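Local coordinates for PH1570-like domain-containing protein (Pyrococcus horikoshii, PDB 2HQ4) that is of unknown function but builds a Ph1570-family domain in which helices pack on an extended antiparallel beta-sheet, at residues 153-156 with 157-160; 128-132 with 133-137; 102-106 with 107-111; 144-147 with 148-152. All coordinates share one frame; numbering follows the deposited sequence.

Contact 1: 153-156 with 157-160; sequences KILK and YIWK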
# COMPACT_ATOMS: atom_id res chain seq x y z
N LYS A 153 3.58 1.35 -7.26
CA LYS A 153 3.13 -0.04 -7.05
C LYS A 153 1.78 -0.06 -6.32
O LYS A 153 0.95 -0.95 -6.57
CB LYS A 153 4.16 -0.79 -6.25
CG LYS A 153 5.55 -0.93 -6.98
CD LYS A 153 6.50 -1.75 -6.10
CE LYS A 153 7.92 -1.94 -6.72
NZ LYS A 153 7.98 -1.88 -8.21
N ILE A 154 1.61 0.87 -5.39
CA ILE A 154 0.35 1.06 -4.63
C ILE A 154 -0.70 1.74 -5.45
O ILE A 154 -1.85 1.27 -5.51
CB ILE A 154 0.59 1.82 -3.28
CG1 ILE A 154 1.47 1.00 -2.33
CG2 ILE A 154 -0.73 2.16 -2.52
CD1 ILE A 154 2.18 1.88 -1.27
N LEU A 155 -0.32 2.83 -6.12
CA LEU A 155 -1.25 3.70 -6.83
C LEU A 155 -2.00 2.92 -7.90
O LEU A 155 -3.16 3.24 -8.21
CB LEU A 155 -0.52 4.88 -7.45
CG LEU A 155 0.00 6.00 -6.53
CD1 LEU A 155 0.86 7.03 -7.33
CD2 LEU A 155 -1.18 6.65 -5.82
N LYS A 156 -1.35 1.87 -8.42
CA LYS A 156 -1.92 1.03 -9.49
C LYS A 156 -3.20 0.27 -9.03
O LYS A 156 -4.08 -0.05 -9.85
CB LYS A 156 -0.86 0.05 -9.97
CG LYS A 156 -1.33 -0.99 -10.96
CD LYS A 156 -0.16 -1.85 -11.47
CE LYS A 156 1.06 -1.00 -11.80
NZ LYS A 156 2.14 -1.86 -12.34
N TYR A 157 -3.30 0.01 -7.73
CA TYR A 157 -4.31 -0.92 -7.21
C TYR A 157 -5.26 -0.32 -6.20
O TYR A 157 -6.20 -1.01 -5.74
CB TYR A 157 -3.64 -2.14 -6.59
CG TYR A 157 -2.86 -2.93 -7.60
CD1 TYR A 157 -3.50 -3.51 -8.70
CD2 TYR A 157 -1.49 -3.12 -7.45
CE1 TYR A 157 -2.77 -4.25 -9.63
CE2 TYR A 157 -0.76 -3.85 -8.38
CZ TYR A 157 -1.40 -4.40 -9.46
OH TYR A 157 -0.67 -5.13 -10.36
N ILE A 158 -5.07 0.95 -5.86
CA ILE A 158 -5.88 1.49 -4.75
C ILE A 158 -7.31 1.79 -5.13
O ILE A 158 -8.13 2.11 -4.25
CB ILE A 158 -5.31 2.77 -4.09
CG1 ILE A 158 -5.11 3.89 -5.13
CG2 ILE A 158 -4.11 2.45 -3.21
CD1 ILE A 158 -4.69 5.24 -4.48
N TRP A 159 -7.60 1.73 -6.42
CA TRP A 159 -8.96 2.05 -6.88
C TRP A 159 -9.81 0.83 -7.04
O TRP A 159 -11.02 0.94 -7.19
CB TRP A 159 -8.92 2.84 -8.18
CG TRP A 159 -8.18 4.07 -7.99
CD1 TRP A 159 -6.99 4.40 -8.57
CD2 TRP A 159 -8.52 5.15 -7.10
NE1 TRP A 159 -6.58 5.63 -8.12
CE2 TRP A 159 -7.49 6.12 -7.22
CE3 TRP A 159 -9.60 5.40 -6.24
CZ2 TRP A 159 -7.50 7.32 -6.48
CZ3 TRP A 159 -9.61 6.60 -5.50
CH2 TRP A 159 -8.58 7.55 -5.65
N LYS A 160 -9.15 -0.33 -7.04
CA LYS A 160 -9.78 -1.61 -7.30
C LYS A 160 -10.43 -2.31 -6.09
O LYS A 160 -11.25 -3.21 -6.28
CB LYS A 160 -8.77 -2.56 -7.97
CG LYS A 160 -8.84 -2.63 -9.48
CD LYS A 160 -8.87 -4.11 -9.92
CE LYS A 160 -8.61 -4.31 -11.43
NZ LYS A 160 -7.25 -3.81 -11.83
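The aromatic ring of Tyr157 carries the aliphatic chain of Lys156 on one face: CG of Lys156 sits 3.7 Å from the ring centroid, only 10° off the ring normal, a true CH-pi contact. Lys153 O approaches the same ring obliquely, 3.4 Å from Tyr157 CD2. The indole of Trp159 has Ile158 CG1 over one face, near the rim, while Leu155 O comes obliquely to it. All this happens where helix 150-155 gives way to the C-terminal tail, where residues 158-160 keep helical angles without the regular bonds. Tyr157 N donates to Ile154 O at 2.9 Å, drawing the chain into a tight turn. Lys156 suits its place because its methylenes cover the ring while its amine goes further: with CG anti to the backbone N (chi1 173°), the chain runs alongside the tyrosine and CD passes 3.5 Å from Tyr157 OH. Both polar ends reach Glu49 of helix 40-55, so the two oxygens of one carboxylate, OE2 and OE1, bind the amine by a salt bridge and the hydroxyl by a hydrogen bond respectively. On the side of the turn facing the sheet, branched residues pack together. Leu155 CD2 lies alongside Ile158 CD1 at 4.0 Å, and the isoleucines meet most tightly, Ile154 CG2 pressing on Ile158 CG2 at 3.5 Å.

Contact 2: 128-132 with 133-137; sequences LAVGN and YFILD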
# COMPACT_ATOMS: atom_id res chain seq x y z
N LEU A 128 -6.11 12.60 -2.60
CA LEU A 128 -5.04 11.61 -2.52
C LEU A 128 -3.76 12.36 -2.26
O LEU A 128 -3.44 13.31 -3.00
CB LEU A 128 -4.94 10.89 -3.89
CG LEU A 128 -3.71 9.99 -4.11
CD1 LEU A 128 -3.85 8.72 -3.30
CD2 LEU A 128 -3.58 9.63 -5.58
N ALA A 129 -3.04 11.97 -1.23
CA ALA A 129 -1.80 12.63 -0.86
C ALA A 129 -0.69 11.63 -1.05
O ALA A 129 -0.72 10.57 -0.42
CB ALA A 129 -1.85 13.10 0.58
N VAL A 130 0.26 11.96 -1.93
CA VAL A 130 1.40 11.08 -2.20
C VAL A 130 2.68 11.73 -1.62
O VAL A 130 3.13 12.78 -2.13
CB VAL A 130 1.53 10.72 -3.73
CG1 VAL A 130 2.64 9.72 -3.99
CG2 VAL A 130 0.23 10.22 -4.29
N GLY A 131 3.24 11.09 -0.59
CA GLY A 131 4.50 11.49 0.03
C GLY A 131 5.65 10.60 -0.45
O GLY A 131 5.44 9.61 -1.15
N ASN A 132 6.87 10.92 -0.02
CA ASN A 132 8.02 10.07 -0.39
C ASN A 132 8.07 8.74 0.38
O ASN A 132 8.75 7.82 -0.05
CB ASN A 132 9.37 10.81 -0.22
CG ASN A 132 9.76 10.98 1.22
OD1 ASN A 132 9.36 11.93 1.87
ND2 ASN A 132 10.50 10.03 1.74
N TYR A 133 7.40 8.67 1.53
CA TYR A 133 7.31 7.42 2.31
C TYR A 133 5.89 7.02 2.70
O TYR A 133 5.72 6.11 3.49
CB TYR A 133 8.17 7.48 3.58
CG TYR A 133 7.68 8.52 4.58
CD1 TYR A 133 6.97 8.13 5.72
CD2 TYR A 133 7.95 9.89 4.38
CE1 TYR A 133 6.53 9.07 6.65
CE2 TYR A 133 7.48 10.86 5.31
CZ TYR A 133 6.79 10.44 6.43
OH TYR A 133 6.33 11.36 7.35
N PHE A 134 4.90 7.70 2.15
CA PHE A 134 3.51 7.41 2.48
C PHE A 134 2.53 7.82 1.40
O PHE A 134 2.83 8.66 0.53
CB PHE A 134 3.11 8.13 3.79
CG PHE A 134 3.08 9.63 3.66
CD1 PHE A 134 1.90 10.30 3.30
CD2 PHE A 134 4.23 10.37 3.89
CE1 PHE A 134 1.87 11.70 3.20
CE2 PHE A 134 4.22 11.79 3.77
CZ PHE A 134 3.05 12.43 3.44
N ILE A 135 1.35 7.21 1.46
CA ILE A 135 0.19 7.61 0.68
C ILE A 135 -1.06 7.59 1.56
O ILE A 135 -1.30 6.62 2.32
CB ILE A 135 -0.07 6.66 -0.50
CG1 ILE A 135 1.02 6.82 -1.57
CG2 ILE A 135 -1.52 6.89 -1.14
CD1 ILE A 135 0.93 5.66 -2.56
N LEU A 136 -1.83 8.68 1.50
CA LEU A 136 -3.13 8.69 2.15
C LEU A 136 -4.13 8.69 1.02
O LEU A 136 -4.12 9.62 0.20
CB LEU A 136 -3.33 9.97 3.00
CG LEU A 136 -4.76 10.16 3.57
CD1 LEU A 136 -5.11 9.04 4.54
CD2 LEU A 136 -4.90 11.51 4.29
N ASP A 137 -4.98 7.67 0.93
CA ASP A 137 -5.98 7.62 -0.14
C ASP A 137 -7.37 8.00 0.37
O ASP A 137 -7.61 8.02 1.57
CB ASP A 137 -5.94 6.28 -0.91
CG ASP A 137 -6.60 5.11 -0.15
OD1 ASP A 137 -7.52 5.32 0.69
OD2 ASP A 137 -6.22 3.96 -0.43
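A beta hairpin joins strands 126-130 and 134-136, and its end is tied by Gly131 N donating to Phe134 O at 2.7 Å. The strands run antiparallel at 174°. Ala129 and Leu136 form the hydrogen-bonded pair: Ala129 N to Leu136 O at 3.0 Å is nearly straight (173°), and Leu136 N returns a bond to Ala129 O. Val130 and Ile135 make the adjoining non-hydrogen-bonded pair, with Val130 CG1 beside Ile135 CG1 at 4.1 Å. On that face Leu128 reaches diagonally, its CD1 lying 3.7 Å from Ile135 CG2; these side chains pack against helix 150-155, Leu128 on Leu155, Val130 on Ala151 and Ile135 on Ile154. The opposite face carries Ala129 and Leu136, and the latter packs on helix 94-107.

At the turn, Phe134 CG stands between its backbone N and carbonyl carbon (chi1 67°), which folds the ring back over Gly131. Its face covers Gly131 CA, 3.8 Å from the centroid, a CH-pi contact possible because glycine carries no side chain to collide with the ring. Asn132 OD1 meets the edge of Tyr133, 3.5 Å from CD2, and the tyrosine hydroxyl is hydrogen-bonded to Glu112 O. Three backbone bonds thus cross the hairpin, and beside the last of them an aromatic face partly covers a turn that is exposed at Asn132.

Contact 3: 102-106 with 107-111; sequences EEIKK and IKPPL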
# COMPACT_ATOMS: atom_id res chain seq x y z
N GLU A 102 -6.01 15.94 10.12
CA GLU A 102 -6.95 15.33 11.06
C GLU A 102 -7.36 13.89 10.68
O GLU A 102 -7.59 13.06 11.57
CB GLU A 102 -8.21 16.19 11.26
CG GLU A 102 -7.99 17.44 12.12
CD GLU A 102 -9.10 18.49 11.97
OE1 GLU A 102 -10.20 18.14 11.46
OE2 GLU A 102 -8.86 19.67 12.36
N GLU A 103 -7.46 13.58 9.38
CA GLU A 103 -7.67 12.19 8.96
C GLU A 103 -6.48 11.32 9.43
O GLU A 103 -6.69 10.18 9.90
CB GLU A 103 -7.83 12.05 7.45
CG GLU A 103 -9.18 12.51 6.89
CD GLU A 103 -10.35 11.76 7.51
OE1 GLU A 103 -10.30 10.51 7.62
OE2 GLU A 103 -11.31 12.45 7.92
N ILE A 104 -5.27 11.85 9.29
CA ILE A 104 -4.06 11.14 9.75
C ILE A 104 -4.21 10.80 11.24
O ILE A 104 -4.06 9.65 11.61
CB ILE A 104 -2.73 11.89 9.43
CG1 ILE A 104 -2.42 11.90 7.91
CG2 ILE A 104 -1.55 11.25 10.16
CD1 ILE A 104 -2.41 10.48 7.24
N LYS A 105 -4.53 11.78 12.08
CA LYS A 105 -4.78 11.54 13.52
C LYS A 105 -5.82 10.47 13.84
O LYS A 105 -5.63 9.66 14.74
CB LYS A 105 -5.16 12.84 14.22
CG LYS A 105 -4.00 13.81 14.18
CD LYS A 105 -4.45 15.21 14.47
CE LYS A 105 -3.23 16.15 14.49
NZ LYS A 105 -3.70 17.54 14.66
N LYS A 106 -6.91 10.45 13.09
CA LYS A 106 -7.89 9.40 13.27
C LYS A 106 -7.36 8.00 12.92
O LYS A 106 -7.79 7.00 13.51
CB LYS A 106 -9.12 9.67 12.42
CG LYS A 106 -9.93 10.91 12.80
CD LYS A 106 -11.36 10.78 12.30
CE LYS A 106 -11.46 10.96 10.80
NZ LYS A 106 -11.85 12.36 10.39
N ILE A 107 -6.49 7.91 11.92
CA ILE A 107 -5.93 6.63 11.45
C ILE A 107 -4.94 6.03 12.45
O ILE A 107 -4.81 4.79 12.58
CB ILE A 107 -5.34 6.81 10.03
CG1 ILE A 107 -6.50 6.97 9.03
CG2 ILE A 107 -4.43 5.62 9.61
CD1 ILE A 107 -6.14 7.51 7.62
N LYS A 108 -4.24 6.91 13.15
CA LYS A 108 -3.24 6.50 14.15
C LYS A 108 -2.04 5.67 13.59
O LYS A 108 -1.87 4.47 13.95
CB LYS A 108 -3.92 5.78 15.32
CG LYS A 108 -5.12 6.57 15.93
CD LYS A 108 -5.84 5.73 16.97
CE LYS A 108 -7.00 5.00 16.38
NZ LYS A 108 -8.17 5.93 16.34
N PRO A 109 -1.23 6.30 12.70
CA PRO A 109 -0.02 5.69 12.16
C PRO A 109 1.12 5.66 13.19
O PRO A 109 1.18 6.53 14.07
CB PRO A 109 0.38 6.66 11.04
CG PRO A 109 -0.11 7.95 11.52
CD PRO A 109 -1.44 7.64 12.12
N PRO A 110 2.08 4.71 13.03
CA PRO A 110 3.15 4.58 14.04
C PRO A 110 4.28 5.57 13.88
O PRO A 110 5.27 5.45 14.57
CB PRO A 110 3.69 3.17 13.80
CG PRO A 110 3.41 2.90 12.35
CD PRO A 110 2.21 3.72 11.95
N LEU A 111 4.16 6.50 12.93
CA LEU A 111 5.13 7.57 12.76
C LEU A 111 4.47 8.86 12.30
O LEU A 111 3.29 8.88 11.95
CB LEU A 111 6.26 7.17 11.79
CG LEU A 111 5.99 6.53 10.43
CD1 LEU A 111 5.13 7.40 9.59
CD2 LEU A 111 7.30 6.26 9.69
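Ile107 N donates to Glu103 O at 3.0 Å in the last regular turn of helix 94-107, after which Lys108 leaves the helix with left-handed backbone angles (phi 61°). Ile104 O is gripped by more than one neighbour: Lys108 N binds it at 3.1 Å, and Ile107 N adds a weak, bent bond. Pro109 CD closes over the same oxygen at 3.3 Å. Having no N-H, the proline cannot add a further bond of its own; it offers ring carbons instead, and its CG rests on Ile104 CG2 at 3.8 Å, the two side chains meeting at about a right angle. This apolar surface faces the sheet, where Ile104, Ile107 and Pro109 touch Leu142.

The lysines suit the exposed side. Lys108 curls back through bends at its third and fourth torsions, carrying NZ to Lys106 O at 3.0 Å, so the charged end satisfies a carbonyl at the helix terminus. Lys106 NZ pairs with Glu103 OE2, one turn earlier, in a salt bridge whose modelled length is rather short. A 5→1 bond closed by a left-handed residue, here with proline next, is the alpha-L C-cap motif, which ends an alpha-helix and redirects the chain.

Contact 4: 144-147 with 148-152; sequences IFNK and PSIAN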
# COMPACT_ATOMS: atom_id res chain seq x y z
N ILE A 144 2.54 3.14 4.32
CA ILE A 144 3.88 3.67 4.61
C ILE A 144 4.81 2.68 3.95
O ILE A 144 4.50 1.47 3.93
CB ILE A 144 4.19 3.94 6.12
CG1 ILE A 144 4.13 2.67 6.98
CG2 ILE A 144 3.19 5.07 6.72
CD1 ILE A 144 4.66 2.91 8.46
N PHE A 145 5.90 3.16 3.36
CA PHE A 145 6.77 2.30 2.59
C PHE A 145 8.24 2.76 2.66
O PHE A 145 8.51 3.89 3.10
CB PHE A 145 6.23 2.18 1.13
CG PHE A 145 5.69 3.49 0.54
CD1 PHE A 145 6.56 4.40 -0.08
CD2 PHE A 145 4.32 3.78 0.59
CE1 PHE A 145 6.06 5.61 -0.63
CE2 PHE A 145 3.80 4.94 0.08
CZ PHE A 145 4.68 5.89 -0.55
N ASN A 146 9.18 1.92 2.19
CA ASN A 146 10.58 2.17 2.53
C ASN A 146 11.30 3.08 1.51
O ASN A 146 12.34 3.63 1.84
CB ASN A 146 11.37 0.84 2.65
CG ASN A 146 11.36 0.08 1.36
OD1 ASN A 146 10.30 -0.05 0.73
ND2 ASN A 146 12.54 -0.41 0.90
N LYS A 147 10.76 3.25 0.30
CA LYS A 147 11.42 4.13 -0.69
C LYS A 147 10.37 4.73 -1.62
O LYS A 147 9.30 4.12 -1.77
CB LYS A 147 12.54 3.38 -1.45
CG LYS A 147 12.03 2.19 -2.28
CD LYS A 147 13.17 1.39 -2.93
CE LYS A 147 12.56 0.28 -3.76
NZ LYS A 147 13.56 -0.46 -4.59
N PRO A 148 10.64 5.92 -2.24
CA PRO A 148 9.54 6.61 -2.95
C PRO A 148 8.93 5.88 -4.10
O PRO A 148 7.75 6.10 -4.35
CB PRO A 148 10.17 7.94 -3.46
CG PRO A 148 11.45 8.09 -2.64
CD PRO A 148 11.91 6.71 -2.28
N SER A 149 9.70 5.01 -4.78
CA SER A 149 9.18 4.32 -5.95
C SER A 149 8.11 3.27 -5.61
O SER A 149 7.36 2.78 -6.52
CB SER A 149 10.33 3.68 -6.76
OG SER A 149 10.98 2.72 -6.02
N ILE A 150 8.03 2.92 -4.33
CA ILE A 150 6.91 1.99 -3.94
C ILE A 150 5.55 2.66 -4.20
O ILE A 150 4.55 1.98 -4.40
CB ILE A 150 7.02 1.54 -2.46
CG1 ILE A 150 8.39 0.92 -2.18
CG2 ILE A 150 5.82 0.55 -2.02
CD1 ILE A 150 8.91 0.11 -3.24
N ALA A 151 5.50 4.00 -4.21
CA ALA A 151 4.23 4.71 -4.44
C ALA A 151 3.49 4.19 -5.66
O ALA A 151 2.31 3.93 -5.58
CB ALA A 151 4.42 6.26 -4.55
N ASN A 152 4.17 4.06 -6.81
CA ASN A 152 3.50 3.62 -8.05
C ASN A 152 2.92 2.22 -7.99
O ASN A 152 1.92 1.95 -8.65
CB ASN A 152 4.42 3.74 -9.29
CG ASN A 152 5.01 5.17 -9.43
OD1 ASN A 152 4.65 5.92 -10.35
ND2 ASN A 152 5.88 5.54 -8.50
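From its CB onward, Phe145 lies along the start of helix 150-155: CB touches Ile150 CG2 at 3.6 Å. This is the sharp strand-to-helix connection between strand 141-145 and that helix. Further out, Phe145 CG and CD1 rest beside Ile150 CB, CD1 at 3.7 Å, as the two side chains slide past each other in opposite directions. Next along the ring, CE1 comes within 4.0 Å of Ala151 N, which sits above one face, offset toward the rim. At the far end Phe145 CZ meets Ala151 CB, also at 4.0 Å; the small methyl lets the backbone come close to the ring. Phe145 CG lies between the backbone N and the carbonyl carbon (chi1 40°), which turns the ring toward Ile150 and Ala151, where Ile135 of the neighbouring strand also meets it.

The chain reverses in a type I beta turn from Lys147 to Ile150, with Ile150 N donating to Lys147 O at 3.1 Å. Pro148 fits the second position of the turn, whose phi near -60° its ring already imposes. Asn146, just before, uses both ends of its amide: OD1 accepts from Glu31 N and ND2 donates to Asn29 O, which joins this corner to the start of strand 30-36. The same OD1 lies 3.6 Å from Ile150 CG1. Lys147, extended beyond CG, crosses Ile150 at about a right angle, and its methylene CE packs at 3.7 Å on Ile150 CD1.

From the N terminus the contacts come in series, none nested in or crossing another. Contact 3 closes the end of helix 94-107 and sends the chain into the loop before strand 119-123. Contact 2 closes the hairpin of strands 126-130 and 134-136, and its Leu136 packs on Ile104 and Ile107 of contact 3, tying that helix to one face of the sheet. Contact 4 turns strand 141-145, the sheet neighbour of 134-136, into helix 150-155, and contact 1 ends that helix. Phe145 of contact 4 touches Ile154 of contact 1, while Leu128 and Ile135 of contact 2 meet the same helix and tail. The hairpin thus lies between the two helices.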